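Local coordinates for extracellular solute-binding protein family 1 (Alicyclobacillus acidocaldarius subsp. acidocaldarius, PDB 4OVJ) that probably captures a solute outside the cell and hands it to an ABC transporter for import, at residues Leu136-Ala140 against Leu358-Leu363. Sequence-based numbering, arbitrary orientation.
With SO4 (sulfate ion), chain B.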
ATOM      1  N   LEU A 136       0.281  -6.923  -0.171  1.00  9.12           N
ATOM      2  CA  LEU A 136      -0.655  -5.832  -0.378  1.00  9.22           C
ATOM      3  C   LEU A 136      -0.790  -4.908   0.831  1.00  9.06           C
ATOM      4  O   LEU A 136      -0.548  -5.306   1.966  1.00  9.10           O
ATOM      5  CB  LEU A 136      -2.034  -6.420  -0.646  1.00  9.77           C
ATOM      6  CG  LEU A 136      -2.135  -7.452  -1.767  1.00 11.10           C
ATOM      7  CD1 LEU A 136      -3.572  -7.936  -1.902  1.00 11.84           C
ATOM      8  CD2 LEU A 136      -1.651  -6.861  -3.084  1.00 12.10           C
ATOM      9  N   ASN A 137      -1.204  -3.675   0.560  1.00  8.45           N
ATOM     10  CA  ASN A 137      -1.647  -2.752   1.585  1.00  8.55           C
ATOM     11  C   ASN A 137      -2.728  -1.856   0.985  1.00  7.80           C
ATOM     12  O   ASN A 137      -2.798  -1.672  -0.222  1.00  8.89           O
ATOM     13  CB  ASN A 137      -0.469  -1.927   2.077  1.00  9.47           C
ATOM     14  CG  ASN A 137      -0.610  -1.435   3.511  1.00 10.54           C
ATOM     15  OD1 ASN A 137      -1.654  -1.556   4.166  1.00 10.70           O
ATOM     16  ND2 ASN A 137       0.481  -0.876   4.010  1.00 12.23           N
ATOM     17  N   ASN A 138      -3.571  -1.289   1.827  1.00  7.76           N
ATOM     18  CA  ASN A 138      -4.511  -0.279   1.374  1.00  8.11           C
ATOM     19  C   ASN A 138      -4.989   0.560   2.549  1.00  7.71           C
ATOM     20  O   ASN A 138      -4.774   0.207   3.702  1.00  7.48           O
ATOM     21  CB  ASN A 138      -5.694  -0.920   0.644  1.00  8.99           C
ATOM     22  CG  ASN A 138      -6.448  -1.915   1.495  1.00 10.45           C
ATOM     23  OD1 ASN A 138      -6.184  -3.117   1.440  1.00 12.41           O
ATOM     24  ND2 ASN A 138      -7.411  -1.427   2.281  1.00 10.72           N
ATOM     25  N   TYR A 139      -5.624   1.680   2.240  1.00  8.67           N
ATOM     26  CA  TYR A 139      -6.176   2.543   3.268  1.00  8.11           C
ATOM     27  C   TYR A 139      -7.375   1.908   3.957  1.00  7.68           C
ATOM     28  O   TYR A 139      -8.142   1.156   3.352  1.00  8.47           O
ATOM     29  CB  TYR A 139      -6.591   3.882   2.662  1.00  9.69           C
ATOM     30  CG  TYR A 139      -5.446   4.857   2.506  1.00 11.17           C
ATOM     31  CD1 TYR A 139      -4.708   5.261   3.606  1.00 13.30           C
ATOM     32  CD2 TYR A 139      -5.138   5.418   1.262  1.00 12.87           C
ATOM     33  CE1 TYR A 139      -3.667   6.171   3.484  1.00 12.58           C
ATOM     34  CE2 TYR A 139      -4.101   6.329   1.134  1.00 13.81           C
ATOM     35  CZ  TYR A 139      -3.375   6.700   2.252  1.00 12.91           C
ATOM     36  OH  TYR A 139      -2.343   7.594   2.146  1.00 17.65           O
ATOM     37  N   ALA A 140      -7.521   2.228   5.232  1.00  8.38           N
ATOM     38  CA  ALA A 140      -8.686   1.849   6.018  1.00  7.79           C
ATOM     39  C   ALA A 140      -8.922   2.931   7.055  1.00  8.05           C
ATOM     40  O   ALA A 140      -8.008   3.680   7.397  1.00  8.89           O
ATOM     41  CB  ALA A 140      -8.426   0.535   6.723  1.00  8.70           C
ATOM     42  N   LEU A 358     -10.743  -7.032   5.999  1.00 10.38           N
ATOM     43  CA  LEU A 358     -10.860  -5.707   5.395  1.00  9.88           C
ATOM     44  C   LEU A 358     -10.304  -5.740   3.966  1.00 10.06           C
ATOM     45  O   LEU A 358     -10.928  -5.213   3.040  1.00  9.80           O
ATOM     46  CB  LEU A 358     -10.108  -4.679   6.246  1.00 10.63           C
ATOM     47  CG  LEU A 358     -10.191  -3.181   5.922  1.00 11.68           C
ATOM     48  CD1 LEU A 358      -9.342  -2.786   4.733  1.00 13.09           C
ATOM     49  CD2 LEU A 358     -11.633  -2.731   5.745  1.00 13.31           C
ATOM     50  N   VAL A 359      -9.149  -6.377   3.780  1.00  9.55           N
ATOM     51  CA  VAL A 359      -8.553  -6.429   2.440  1.00  9.51           C
ATOM     52  C   VAL A 359      -9.496  -7.170   1.484  1.00  9.44           C
ATOM     53  O   VAL A 359      -9.679  -6.751   0.355  1.00  9.09           O
ATOM     54  CB  VAL A 359      -7.128  -7.008   2.454  1.00 11.55           C
ATOM     55  CG1 VAL A 359      -6.586  -7.206   1.046  1.00 12.14           C
ATOM     56  CG2 VAL A 359      -6.178  -6.064   3.185  1.00 14.09           C
ATOM     57  N   ASN A 360     -10.148  -8.234   1.939  1.00  9.59           N
ATOM     58  CA  ASN A 360     -11.116  -8.902   1.080  1.00 11.11           C
ATOM     59  C   ASN A 360     -12.244  -7.970   0.616  1.00 10.56           C
ATOM     60  O   ASN A 360     -12.654  -8.025  -0.528  1.00 12.09           O
ATOM     61  CB  ASN A 360     -11.676 -10.152   1.760  1.00 13.07           C
ATOM     62  CG  ASN A 360     -10.645 -11.272   1.866  1.00 15.30           C
ATOM     63  OD1 ASN A 360      -9.605 -11.261   1.197  1.00 16.98           O
ATOM     64  ND2 ASN A 360     -10.939 -12.260   2.701  1.00 20.64           N
ATOM     65  N   GLU A 361     -12.722  -7.096   1.493  1.00 10.01           N
ATOM     66  CA  GLU A 361     -13.697  -6.086   1.092  1.00 10.65           C
ATOM     67  C   GLU A 361     -13.100  -5.010   0.185  1.00  9.18           C
ATOM     68  O   GLU A 361     -13.750  -4.582  -0.766  1.00  9.23           O
ATOM     69  CB  GLU A 361     -14.378  -5.477   2.308  1.00 13.81           C
ATOM     70  CG  GLU A 361     -15.213  -6.499   3.045  1.00 17.20           C
ATOM     71  CD  GLU A 361     -16.250  -7.152   2.140  1.00 23.38           C
ATOM     72  OE1 GLU A 361     -16.995  -6.416   1.445  1.00 29.51           O
ATOM     73  OE2 GLU A 361     -16.302  -8.402   2.099  1.00 36.14           O
ATOM     74  N   ALA A 362     -11.858  -4.610   0.459  1.00  7.72           N
ATOM     75  CA  ALA A 362     -11.175  -3.631  -0.381  1.00  8.16           C
ATOM     76  C   ALA A 362     -11.020  -4.124  -1.800  1.00  7.78           C
ATOM     77  O   ALA A 362     -11.152  -3.358  -2.749  1.00  8.68           O
ATOM     78  CB  ALA A 362      -9.808  -3.305   0.193  1.00  8.48           C
ATOM     79  N   LEU A 363     -10.713  -5.408  -1.947  1.00  8.46           N
ATOM     80  CA  LEU A 363     -10.484  -5.968  -3.280  1.00  8.60           C
ATOM     81  C   LEU A 363     -11.737  -5.958  -4.154  1.00  8.61           C
ATOM     82  O   LEU A 363     -11.639  -5.949  -5.394  1.00  9.54           O
ATOM     83  CB  LEU A 363      -9.935  -7.383  -3.170  1.00  9.18           C
ATOM     84  CG  LEU A 363      -8.520  -7.462  -2.610  1.00  9.87           C
ATOM     85  CD1 LEU A 363      -8.197  -8.897  -2.242  1.00 10.98           C
ATOM     86  CD2 LEU A 363      -7.522  -6.913  -3.608  1.00 11.13           C
TER
HETATM   87  S   SO4 B 501       0.208   8.443   4.553  0.50 21.07           S
HETATM   88  O1  SO4 B 501       0.895   9.748   4.601  0.50 18.09           O
HETATM   89  O2  SO4 B 501       0.690   7.627   3.409  0.50 17.34           O
HETATM   90  O3  SO4 B 501       0.507   7.694   5.790  0.50 19.69           O
HETATM   91  O4  SO4 B 501      -1.246   8.683   4.459  0.50 16.14           O
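The side-chain amide of Asn-138 meets three residues of helix 350-365: Leu-358, Val-359 and Ala-362. Its CB points to the helix, and CG, lying between the backbone N and the carbonyl carbon (chi1 58°), places the amide over these three. ND2 comes 3.4 Å from CD1 of Leu-358. At the other end OD1 is 3.4 Å from CG2 of Val-359, and the CB of Ala-362 packs against both ends of the amide. A hydrogen bond from ND2 to the backbone O of Tyr-139 (2.9 Å), above that carbonyl plane, fixes the rotation of the group. OD1 is buried among methyl groups and has no hydrogen-bond partner in the model. Apolar contacts lie to either side: Ala-140 CB reaches Leu-358 CD1 at 4.0 Å, and Leu-136 CD1 touches Val-359 CG1 at 4.3 Å and the end of Leu-363. Tyr-139 points away from the helix, and its OH donates to O4 of a sulfate ion (2.8 Å), probably from the crystallisation liquor. The contact is plain packing of helix 350-365 on strand 128-144 of the mixed sheet, consistent with a periplasmic-binding-protein fold; strands 256-260, 293-300 and 333-334 pair here, while helix 117-121 adjoins Leu-136 and Leu-363.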